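Local coordinates for protein putative marr-family transcriptional repressor (Streptomyces coelicolor, PDB 3ZPL) that binds DNA through a winged helix motif as a MarR family transcriptional regulator and putative repressor, at a contact of chain A with DNA. Residues are numbered along the deposited sequence; one frame, centred on the assembly and turned at random.

A contact of chain A with DNA. Residues 75, 86, 90, 104, 114. With nucleotides of chain B.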
loop_
_atom_site.group_PDB
_atom_site.type_symbol
_atom_site.label_atom_id
_atom_site.label_comp_id
_atom_site.label_asym_id
_atom_site.label_seq_id
_atom_site.Cartn_x
_atom_site.Cartn_y
_atom_site.Cartn_z
ATOM N N MET A 75 -15.109 -17.781 -1.606
ATOM C CA MET A 75 -13.753 -17.302 -1.868
ATOM C C MET A 75 -13.676 -16.088 -2.797
ATOM O O MET A 75 -13.107 -15.058 -2.428
ATOM C CB MET A 75 -12.904 -18.423 -2.453
ATOM C CG MET A 75 -12.817 -19.677 -1.589
ATOM S SD MET A 75 -12.480 -19.345 0.165
ATOM C CE MET A 75 -10.726 -19.030 0.088
ATOM N N ARG A 86 -7.464 -14.336 -6.053
ATOM C CA ARG A 86 -7.901 -15.622 -5.508
ATOM C C ARG A 86 -6.739 -16.446 -4.963
ATOM O O ARG A 86 -6.890 -17.197 -3.998
ATOM C CB ARG A 86 -8.581 -16.441 -6.600
ATOM C CG ARG A 86 -9.838 -15.816 -7.185
ATOM C CD ARG A 86 -10.437 -16.746 -8.249
ATOM N NE ARG A 86 -10.316 -16.162 -9.583
ATOM C CZ ARG A 86 -10.206 -16.864 -10.710
ATOM N NH1 ARG A 86 -10.183 -18.204 -10.707
ATOM N NH2 ARG A 86 -10.110 -16.214 -11.866
ATOM N N SER A 90 -6.316 -17.822 -1.301
ATOM C CA SER A 90 -6.193 -19.227 -0.937
ATOM C C SER A 90 -5.058 -19.392 0.034
ATOM O O SER A 90 -5.226 -19.971 1.104
ATOM C CB SER A 90 -5.933 -20.106 -2.143
ATOM O OG SER A 90 -6.998 -20.001 -3.057
ATOM N N ARG A 104 -13.197 -23.910 6.375
ATOM C CA ARG A 104 -13.797 -23.983 5.055
ATOM C C ARG A 104 -14.910 -25.016 4.985
ATOM O O ARG A 104 -14.850 -26.046 5.643
ATOM C CB ARG A 104 -12.738 -24.360 4.025
ATOM C CG ARG A 104 -11.764 -23.237 3.675
ATOM C CD ARG A 104 -10.331 -23.774 3.527
ATOM N NE ARG A 104 -9.593 -23.149 2.439
ATOM C CZ ARG A 104 -8.361 -23.492 2.073
ATOM N NH1 ARG A 104 -7.716 -24.459 2.721
ATOM N NH2 ARG A 104 -7.760 -22.851 1.066
ATOM N N GLN A 114 -16.244 -22.873 -2.550
ATOM C CA GLN A 114 -15.813 -23.069 -1.187
ATOM C C GLN A 114 -16.187 -21.852 -0.359
ATOM O O GLN A 114 -16.114 -20.709 -0.835
ATOM C CB GLN A 114 -14.320 -23.296 -1.201
ATOM C CG GLN A 114 -13.775 -24.067 -0.021
ATOM C CD GLN A 114 -13.239 -25.437 -0.332
ATOM O OE1 GLN A 114 -13.637 -26.446 0.250
ATOM N NE2 GLN A 114 -12.248 -25.457 -1.192
ATOM P P DA B 5 -15.215 -20.193 -5.016
ATOM O OP1 DA B 5 -15.954 -20.762 -3.866
ATOM O OP2 DA B 5 -15.186 -18.724 -5.230
ATOM O "O5'" DA B 5 -13.749 -20.806 -4.973
ATOM C "C5'" DA B 5 -13.609 -22.224 -4.859
ATOM C "C4'" DA B 5 -12.186 -22.651 -5.126
ATOM O "O4'" DA B 5 -11.775 -22.328 -6.466
ATOM C "C3'" DA B 5 -11.095 -22.040 -4.245
ATOM O "O3'" DA B 5 -10.883 -22.846 -3.085
ATOM C "C2'" DA B 5 -9.884 -21.986 -5.177
ATOM C "C1'" DA B 5 -10.400 -22.615 -6.468
ATOM N N9 DA B 5 -9.818 -22.109 -7.706
ATOM C C8 DA B 5 -10.021 -20.898 -8.317
ATOM N N7 DA B 5 -9.307 -20.727 -9.403
ATOM C C5 DA B 5 -8.586 -21.907 -9.516
ATOM C C6 DA B 5 -7.630 -22.346 -10.449
ATOM N N6 DA B 5 -7.236 -21.623 -11.499
ATOM N N1 DA B 5 -7.089 -23.571 -10.268
ATOM C C2 DA B 5 -7.476 -24.290 -9.208
ATOM N N3 DA B 5 -8.360 -23.983 -8.258
ATOM C C4 DA B 5 -8.886 -22.764 -8.475
ATOM P P DT B 6 -9.626 -22.563 -2.098
ATOM O OP1 DT B 6 -9.939 -23.136 -0.765
ATOM O OP2 DT B 6 -9.263 -21.132 -2.191
ATOM O "O5'" DT B 6 -8.461 -23.416 -2.765
ATOM C "C5'" DT B 6 -8.619 -24.819 -2.973
ATOM C "C4'" DT B 6 -7.391 -25.374 -3.655
ATOM O "O4'" DT B 6 -7.188 -24.748 -4.941
ATOM C "C3'" DT B 6 -6.093 -25.179 -2.871
ATOM O "O3'" DT B 6 -5.576 -26.482 -2.590
ATOM C "C2'" DT B 6 -5.226 -24.325 -3.782
ATOM C "C1'" DT B 6 -5.806 -24.591 -5.161
ATOM N N1 DT B 6 -5.633 -23.494 -6.136
ATOM C C2 DT B 6 -4.805 -23.682 -7.221
ATOM O O2 DT B 6 -4.209 -24.726 -7.434
ATOM N N3 DT B 6 -4.707 -22.599 -8.061
ATOM C C4 DT B 6 -5.334 -21.374 -7.918
ATOM O O4 DT B 6 -5.137 -20.487 -8.741
ATOM C C5 DT B 6 -6.173 -21.244 -6.749
ATOM C C7 DT B 6 -6.892 -19.954 -6.509
ATOM C C6 DT B 6 -6.282 -22.298 -5.932
ATOM P P DT B 7 -4.214 -26.647 -1.816
ATOM O OP1 DT B 7 -4.213 -28.017 -1.216
ATOM O OP2 DT B 7 -4.032 -25.438 -0.967
ATOM O "O5'" DT B 7 -3.140 -26.591 -2.992
ATOM C "C5'" DT B 7 -3.005 -27.668 -3.941
ATOM C "C4'" DT B 7 -1.771 -27.444 -4.786
ATOM O "O4'" DT B 7 -1.967 -26.294 -5.626
ATOM C "C3'" DT B 7 -0.495 -27.182 -3.985
ATOM O "O3'" DT B 7 0.381 -28.293 -4.166
ATOM C "C2'" DT B 7 0.046 -25.859 -4.516
ATOM C "C1'" DT B 7 -0.752 -25.591 -5.779
ATOM N N1 DT B 7 -1.103 -24.178 -6.005
ATOM C C2 DT B 7 -0.761 -23.581 -7.199
ATOM O O2 DT B 7 -0.135 -24.151 -8.075
ATOM N N3 DT B 7 -1.169 -22.278 -7.325
ATOM C C4 DT B 7 -1.892 -21.536 -6.408
ATOM O O4 DT B 7 -2.200 -20.379 -6.666
ATOM C C5 DT B 7 -2.250 -22.237 -5.195
ATOM C C7 DT B 7 -3.031 -21.515 -4.144
ATOM C C6 DT B 7 -1.848 -23.507 -5.058
#
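Gln114 and Ser90 meet the backbone of chain B from two elements of the winged helix: the extended start of wing strand 114-118 turns the amide of Gln114 towards the DNA, while Ser90 and Arg86 lie one turn apart on recognition helix 86-98. The amide N of Gln114 donates a nearly straight hydrogen bond to OP1 of the DA5 phosphate. Its side chain, with CG anti to the backbone N (chi1 -156°), runs on beside the sugar until Gln114 NE2 makes a weak hydrogen bond to OP1 of DT6, 3.3 Å away. The same phosphate oxygen is approached by the guanidinium of Arg104 from wing strand 102-106; Arg104 NH2 lies 2.9 Å from OP1 of DT6 in a salt bridge. The oxygen stands well off the guanidinium plane, where no N-H is directed at it, so no hydrogen bond forms and the attraction is probably electrostatic. The other non-bridging oxygen, OP2 of DT6, receives the hydroxyl OG of Ser90 at 2.7 Å. An alanine in place of Ser90 would probably leave OP2 of DT6 without its hydroxyl donor. With OG anti to the carbonyl carbon (chi1 -61°), Ser90 OG also lies 3.0 Å from the carbonyl O of Arg86, tilted 31° from the carbonyl plane; this is an alternative acceptor, as the one hydroxyl hydrogen cannot be given fully to both. The CE methyl of Met75, at the start of helix 75-82, approaches OP2 as well, and its CB and CG pack along the DA5 sugar-phosphate. In the major groove, Arg86 presents its guanidinium edge to DA5, with C8 of the base in the guanidinium plane; NH1 makes a weak hydrogen bond to N7 on the Hoogsteen edge, so this pair may contribute some reading of the base. The thymine methyls in the major groove face the recognition helix: CB of Arg86 packs against C7 of DT6, and CB of Ser90 lies 3.8 Å from C7 of DT7.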